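Long-range contacts in KaiC domain-containing protein (Pyrococcus horikoshii, PDB 2ZTS), which binds ADP and magnesium and is probably an ATP-binding member of the KaiC-like branch of the P-loop NTPases: residues C[37-43]-C[178-182]; C[144-149]-C[191-195]. Residues are numbered along the deposited sequence.

Interaction 1 (C[37-43]-C[178-182]); sequences GGTGTGK and TTEAP. With ADP (adenosine-5'-diphosphate), chain H.
Residues 37-43 form the turn between strand 32-36 and helix 43-58, and they pass the end of strand 174-179, beyond which the chain runs on extended as loop through 180-182. The CA atoms come nearest at Gly38 and Pro182 (4.5 Å) and at Lys43 and Thr178 (6.7 Å). Gly38 to Thr41 is a type II beta turn, closed by Thr41 N to Gly38 O (3.2 Å) and seconded by Thr41 OG1 to Gly38 O (2.8 Å). Gly40 (phi 85°) and Gly42 (phi 112°, at the N-cap) have positive phi, while at Gly37 a CB would collide with Thr41 OG1.

Between the backbones, Glu180 CA makes a CA-H...O contact with Gly37 O (3.3 Å). The aliphatic part of the Lys43 side chain lies against strand 174-179, with Lys43 CD 3.2 Å from Thr179 O and 4.3 Å from Thr178 CB.

The polar contacts converge on Glu180, whose side chain is extended (chi1 and chi2 both t). Its OE2 accepts from Thr39 OG1 (m rotamer) at 2.5 Å, and its OE1 forms a salt bridge with Lys43 NZ at 2.8 Å. The lysine chain, m-t-m-m, curls back over the loop, so that NZ also donates to Gly37 O (3.1 Å) and to ADP O1B (2.8 Å).

Backbone amides complete the phosphate grip: Gly40 N to ADP O2B (2.7 Å), Lys43 N to ADP O1B (3.0 Å), and Gly42 N to both ADP O1B (3.1 Å) and ADP O3A (3.2 Å). This is the P-loop (Walker A motif). Lys43 thus sits between two negative groups, the Glu180 carboxylate and the beta-phosphate, so the contact couples the adjoining strand end directly to the bound nucleotide.

Interaction 2 (C[144-149]-C[191-195]); sequences IPSIAL and RYGIE
A short helix, 144-149, follows strand 138-142 and faces a tight turn at 191-195. In the helix Ala148 N is bonded to Ile144 O (3.0 Å) and Leu149 N to Pro145 O (2.9 Å). The turn belongs to the loop between strands 174-179 and 201-209 and reverses at Gly193 (phi 84°, psi 14°). The nearest CA pairs are Pro145 with Arg191 (7.4 Å) and Ile144 with Glu195 (7.9 Å), so side chains fill the gap.

Tyr192 (chi1 m) points at the helix. Ile144 CG2 lies at its ring edge, 4.4 Å from Tyr192 CD2, and Ala148 CB is 3.1 Å from Tyr192 OH and 3.6 Å from its CZ. Ile144 (m, t) also places CD1 3.5 Å from Glu195 CG. The extended Arg191 side chain, t through chi3, runs along the helix: its CD is 3.7 Å from Pro145 CB, and its NH2 3.8 Å from Leu149 CD2. No hydrogen bond joins the two segments. The polar bonds instead fix the loop's own shape, with Arg191 NE donating to Tyr192 OH (2.9 Å) and Ile194 N to Glu195 OE1 (3.2 Å). Outside the segments, Glu154 forms a salt bridge with Arg191 and a hydrogen bond with Tyr192 OH, and Thr179 OG1 is hydrogen-bonded to Glu195 OE2.

Ile157 and Leu161 of helix 157-171 line the contact, touching Ala148, Tyr192 and Ile144, while Leu177 and Thr179 of strand 174-179 meet Ile144, Pro145 and Arg191. Phe197 of a neighbouring subunit packs on Pro145, Leu149 and Arg191.

In the fold
Strand 174-179 belongs to interaction 1 and borders interaction 2, and the two lie about 12 Å apart, centre to centre. Both are largely buried and both reach a neighbouring subunit, Phe197 of which packs on each. They are joined directly: Thr178 O is 2.9 Å from Ile144 N and Thr179 OG1 is 2.6 Å from Glu195 OE2, each a probable hydrogen bond. Their chemistry differs with place. Interaction 1, at the nucleotide, is polar and charged, built of glycine backbone, a salt bridge and phosphate contacts. Interaction 2, farther from the ADP, joins its segments by van der Waals packing alone, while its polar groups bond within the loop or to surrounding residues.

Interaction 1 (C[37-43]-C[178-182])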
loop_
_atom_site.group_PDB
_atom_site.type_symbol
_atom_site.label_atom_id
_atom_site.label_comp_id
_atom_site.label_asym_id
_atom_site.label_seq_id
_atom_site.Cartn_x
_atom_site.Cartn_y
_atom_site.Cartn_z
ATOM N N GLY C 37 6.146 -19.269 6.525
ATOM C CA GLY C 37 6.269 -19.491 5.122
ATOM C C GLY C 37 4.901 -19.505 4.454
ATOM O O GLY C 37 3.843 -19.692 5.107
ATOM N N GLY C 38 4.934 -19.317 3.140
ATOM C CA GLY C 38 3.733 -19.272 2.303
ATOM C C GLY C 38 3.049 -20.614 2.217
ATOM O O GLY C 38 3.541 -21.663 2.688
ATOM N N THR C 39 1.872 -20.604 1.645
ATOM C CA THR C 39 1.119 -21.838 1.468
ATOM C C THR C 39 1.997 -22.900 0.757
ATOM O O THR C 39 2.619 -22.640 -0.279
ATOM C CB THR C 39 -0.109 -21.549 0.559
ATOM O OG1 THR C 39 -0.849 -20.454 1.082
ATOM C CG2 THR C 39 -1.063 -22.686 0.488
ATOM N N GLY C 40 2.114 -24.078 1.371
ATOM C CA GLY C 40 2.662 -25.201 0.664
ATOM C C GLY C 40 4.141 -25.210 0.735
ATOM O O GLY C 40 4.781 -25.863 -0.078
ATOM N N THR C 41 4.709 -24.495 1.682
ATOM C CA THR C 41 6.165 -24.492 1.835
ATOM C C THR C 41 6.670 -25.597 2.791
ATOM O O THR C 41 7.838 -25.793 2.871
ATOM C CB THR C 41 6.683 -23.130 2.288
ATOM O OG1 THR C 41 6.002 -22.722 3.498
ATOM C CG2 THR C 41 6.364 -21.983 1.196
ATOM N N GLY C 42 5.798 -26.352 3.417
ATOM C CA GLY C 42 6.165 -27.530 4.193
ATOM C C GLY C 42 5.939 -27.349 5.661
ATOM O O GLY C 42 6.388 -28.181 6.439
ATOM N N LYS C 43 5.200 -26.324 6.051
ATOM C CA LYS C 43 5.019 -26.027 7.481
ATOM C C LYS C 43 4.414 -27.164 8.276
ATOM O O LYS C 43 4.941 -27.578 9.311
ATOM C CB LYS C 43 4.130 -24.807 7.678
ATOM C CG LYS C 43 4.722 -23.504 7.152
ATOM C CD LYS C 43 3.899 -22.372 7.529
ATOM C CE LYS C 43 2.562 -22.274 6.783
ATOM N NZ LYS C 43 2.546 -22.453 5.353
ATOM N N THR C 178 2.940 -22.284 13.840
ATOM C CA THR C 178 3.041 -22.009 12.415
ATOM C C THR C 178 2.226 -20.804 12.074
ATOM O O THR C 178 1.169 -20.588 12.684
ATOM C CB THR C 178 2.587 -23.187 11.577
ATOM O OG1 THR C 178 1.174 -23.369 11.696
ATOM C CG2 THR C 178 3.207 -24.491 12.109
ATOM N N THR C 179 2.732 -20.007 11.134
ATOM C CA THR C 179 1.961 -18.918 10.563
ATOM C C THR C 179 2.290 -18.778 9.074
ATOM O O THR C 179 3.244 -19.383 8.574
ATOM C CB THR C 179 2.167 -17.642 11.348
ATOM O OG1 THR C 179 1.262 -16.623 10.893
ATOM C CG2 THR C 179 3.521 -17.052 11.093
ATOM N N GLU C 180 1.450 -18.042 8.347
ATOM C CA GLU C 180 1.571 -18.005 6.895
ATOM C C GLU C 180 1.417 -16.596 6.312
ATOM O O GLU C 180 0.333 -16.028 6.437
ATOM C CB GLU C 180 0.521 -18.941 6.319
ATOM C CG GLU C 180 0.515 -19.117 4.786
ATOM C CD GLU C 180 -0.359 -20.314 4.338
ATOM O OE1 GLU C 180 -0.066 -21.487 4.765
ATOM O OE2 GLU C 180 -1.317 -20.068 3.545
ATOM N N ALA C 181 2.513 -16.075 5.740
ATOM C CA ALA C 181 2.589 -14.931 4.772
ATOM C C ALA C 181 3.442 -15.267 3.476
ATOM O O ALA C 181 4.311 -16.149 3.535
ATOM C CB ALA C 181 3.247 -13.741 5.446
ATOM N N PRO C 182 3.260 -14.537 2.355
ATOM C CA PRO C 182 3.928 -14.903 1.075
ATOM C C PRO C 182 5.471 -15.033 1.075
ATOM O O PRO C 182 6.218 -14.043 1.015
ATOM C CB PRO C 182 3.468 -13.789 0.077
ATOM C CG PRO C 182 2.969 -12.582 0.943
ATOM C CD PRO C 182 2.399 -13.323 2.192
HETATM P PB ADP H . 2.023 -25.872 4.267
HETATM O O1B ADP H . 3.189 -24.985 4.356
HETATM O O2B ADP H . 0.890 -25.277 3.421
HETATM O O3B ADP H . 1.475 -26.315 5.671
HETATM P PA ADP H . 2.514 -28.708 3.729
HETATM O O1A ADP H . 3.381 -29.205 4.906
HETATM O O2A ADP H . 1.059 -29.098 3.850
HETATM O O3A ADP H . 2.684 -27.116 3.451
HETATM O "O5'" ADP H . 3.234 -29.280 2.433
HETATM C "C5'" ADP H . 2.607 -30.146 1.545
HETATM C "C4'" ADP H . 3.503 -30.459 0.370
HETATM O "O4'" ADP H . 4.407 -31.522 0.566
HETATM C "C3'" ADP H . 2.655 -30.804 -0.839
HETATM O "O3'" ADP H . 2.158 -29.576 -1.375
HETATM C "C2'" ADP H . 3.626 -31.611 -1.679
HETATM O "O2'" ADP H . 4.431 -30.807 -2.466
HETATM C "C1'" ADP H . 4.532 -32.284 -0.640
HETATM N N9 ADP H . 4.110 -33.650 -0.296
HETATM C C8 ADP H . 2.957 -34.019 0.389
HETATM N N7 ADP H . 2.950 -35.360 0.543
HETATM C C5 ADP H . 4.056 -35.853 -0.083
HETATM C C6 ADP H . 4.556 -37.142 -0.244
HETATM N N6 ADP H . 4.074 -38.163 0.478
HETATM N N1 ADP H . 5.768 -37.312 -0.917
HETATM C C2 ADP H . 6.463 -36.222 -1.417
HETATM N N3 ADP H . 5.964 -34.926 -1.243
HETATM C C4 ADP H . 4.793 -34.770 -0.594
#

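Interaction 2 (C[144-149]-C[191-195])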
loop_
_atom_site.group_PDB
_atom_site.type_symbol
_atom_site.label_atom_id
_atom_site.label_comp_id
_atom_site.label_asym_id
_atom_site.label_seq_id
_atom_site.Cartn_x
_atom_site.Cartn_y
_atom_site.Cartn_z
ATOM N N ILE C 144 -1.538 -20.434 13.705
ATOM C CA ILE C 144 -2.083 -19.183 14.185
ATOM C C ILE C 144 -3.186 -18.561 13.284
ATOM O O ILE C 144 -4.185 -18.093 13.786
ATOM C CB ILE C 144 -0.925 -18.202 14.492
ATOM C CG1 ILE C 144 -0.188 -18.698 15.754
ATOM C CG2 ILE C 144 -1.417 -16.814 14.714
ATOM C CD1 ILE C 144 1.101 -17.977 15.910
ATOM N N PRO C 145 -3.013 -18.484 11.982
ATOM C CA PRO C 145 -4.133 -17.982 11.146
ATOM C C PRO C 145 -5.408 -18.838 11.284
ATOM O O PRO C 145 -6.461 -18.281 11.189
ATOM C CB PRO C 145 -3.598 -18.099 9.716
ATOM C CG PRO C 145 -2.127 -18.139 9.847
ATOM C CD PRO C 145 -1.804 -18.790 11.187
ATOM N N SER C 146 -5.294 -20.146 11.531
ATOM C CA SER C 146 -6.445 -21.018 11.647
ATOM C C SER C 146 -7.257 -20.614 12.891
ATOM O O SER C 146 -8.517 -20.652 12.861
ATOM C CB SER C 146 -6.052 -22.508 11.681
ATOM O OG SER C 146 -5.388 -22.917 12.937
ATOM N N ILE C 147 -6.559 -20.191 13.954
ATOM C CA ILE C 147 -7.209 -19.687 15.149
ATOM C C ILE C 147 -7.866 -18.335 14.844
ATOM O O ILE C 147 -9.004 -18.085 15.177
ATOM C CB ILE C 147 -6.232 -19.512 16.340
ATOM C CG1 ILE C 147 -5.596 -20.843 16.772
ATOM C CG2 ILE C 147 -6.944 -18.815 17.482
ATOM C CD1 ILE C 147 -4.460 -20.659 17.816
ATOM N N ALA C 148 -7.104 -17.433 14.279
ATOM C CA ALA C 148 -7.567 -16.100 14.052
ATOM C C ALA C 148 -8.798 -16.071 13.175
ATOM O O ALA C 148 -9.733 -15.300 13.456
ATOM C CB ALA C 148 -6.426 -15.216 13.416
ATOM N N LEU C 149 -8.797 -16.879 12.116
ATOM C CA LEU C 149 -9.925 -16.874 11.190
ATOM C C LEU C 149 -11.186 -17.367 11.851
ATOM O O LEU C 149 -12.249 -17.100 11.331
ATOM C CB LEU C 149 -9.653 -17.721 9.953
ATOM C CG LEU C 149 -8.512 -17.105 9.097
ATOM C CD1 LEU C 149 -8.042 -18.101 8.087
ATOM C CD2 LEU C 149 -8.995 -15.783 8.432
ATOM N N ARG C 191 1.865 -13.322 9.259
ATOM C CA ARG C 191 0.595 -12.878 8.769
ATOM C C ARG C 191 0.171 -11.616 9.473
ATOM O O ARG C 191 -0.309 -10.701 8.808
ATOM C CB ARG C 191 -0.471 -13.959 9.035
ATOM C CG ARG C 191 -1.817 -13.590 8.454
ATOM C CD ARG C 191 -2.738 -14.768 8.271
ATOM N NE ARG C 191 -4.108 -14.338 8.134
ATOM C CZ ARG C 191 -4.794 -14.259 7.002
ATOM N NH1 ARG C 191 -4.255 -14.538 5.818
ATOM N NH2 ARG C 191 -6.035 -13.800 7.064
ATOM N N TYR C 192 0.286 -11.581 10.810
ATOM C CA TYR C 192 -0.302 -10.472 11.620
ATOM C C TYR C 192 0.686 -9.413 12.116
ATOM O O TYR C 192 0.289 -8.317 12.486
ATOM C CB TYR C 192 -1.160 -11.017 12.802
ATOM C CG TYR C 192 -2.319 -11.787 12.283
ATOM C CD1 TYR C 192 -3.336 -11.156 11.560
ATOM C CD2 TYR C 192 -2.389 -13.139 12.457
ATOM C CE1 TYR C 192 -4.421 -11.916 11.018
ATOM C CE2 TYR C 192 -3.411 -13.891 11.913
ATOM C CZ TYR C 192 -4.432 -13.275 11.202
ATOM O OH TYR C 192 -5.433 -14.088 10.713
ATOM N N GLY C 193 1.971 -9.728 12.093
ATOM C CA GLY C 193 3.000 -8.804 12.612
ATOM C C GLY C 193 3.180 -8.905 14.104
ATOM O O GLY C 193 3.802 -8.026 14.714
ATOM N N ILE C 194 2.640 -9.966 14.696
ATOM C CA ILE C 194 2.573 -10.114 16.165
ATOM C C ILE C 194 3.225 -11.446 16.596
ATOM O O ILE C 194 3.808 -11.548 17.652
ATOM C CB ILE C 194 1.095 -10.065 16.611
ATOM C CG1 ILE C 194 0.427 -8.735 16.181
ATOM C CG2 ILE C 194 0.989 -10.237 18.059
ATOM C CD1 ILE C 194 -1.113 -8.715 16.306
ATOM N N GLU C 195 3.033 -12.479 15.779
ATOM C CA GLU C 195 3.427 -13.815 16.102
ATOM C C GLU C 195 4.894 -13.887 16.570
ATOM O O GLU C 195 5.215 -14.660 17.475
ATOM C CB GLU C 195 3.233 -14.709 14.870
ATOM C CG GLU C 195 1.797 -14.863 14.429
ATOM C CD GLU C 195 1.399 -13.913 13.292
ATOM O OE1 GLU C 195 1.452 -12.691 13.511
ATOM O OE2 GLU C 195 1.107 -14.416 12.173
#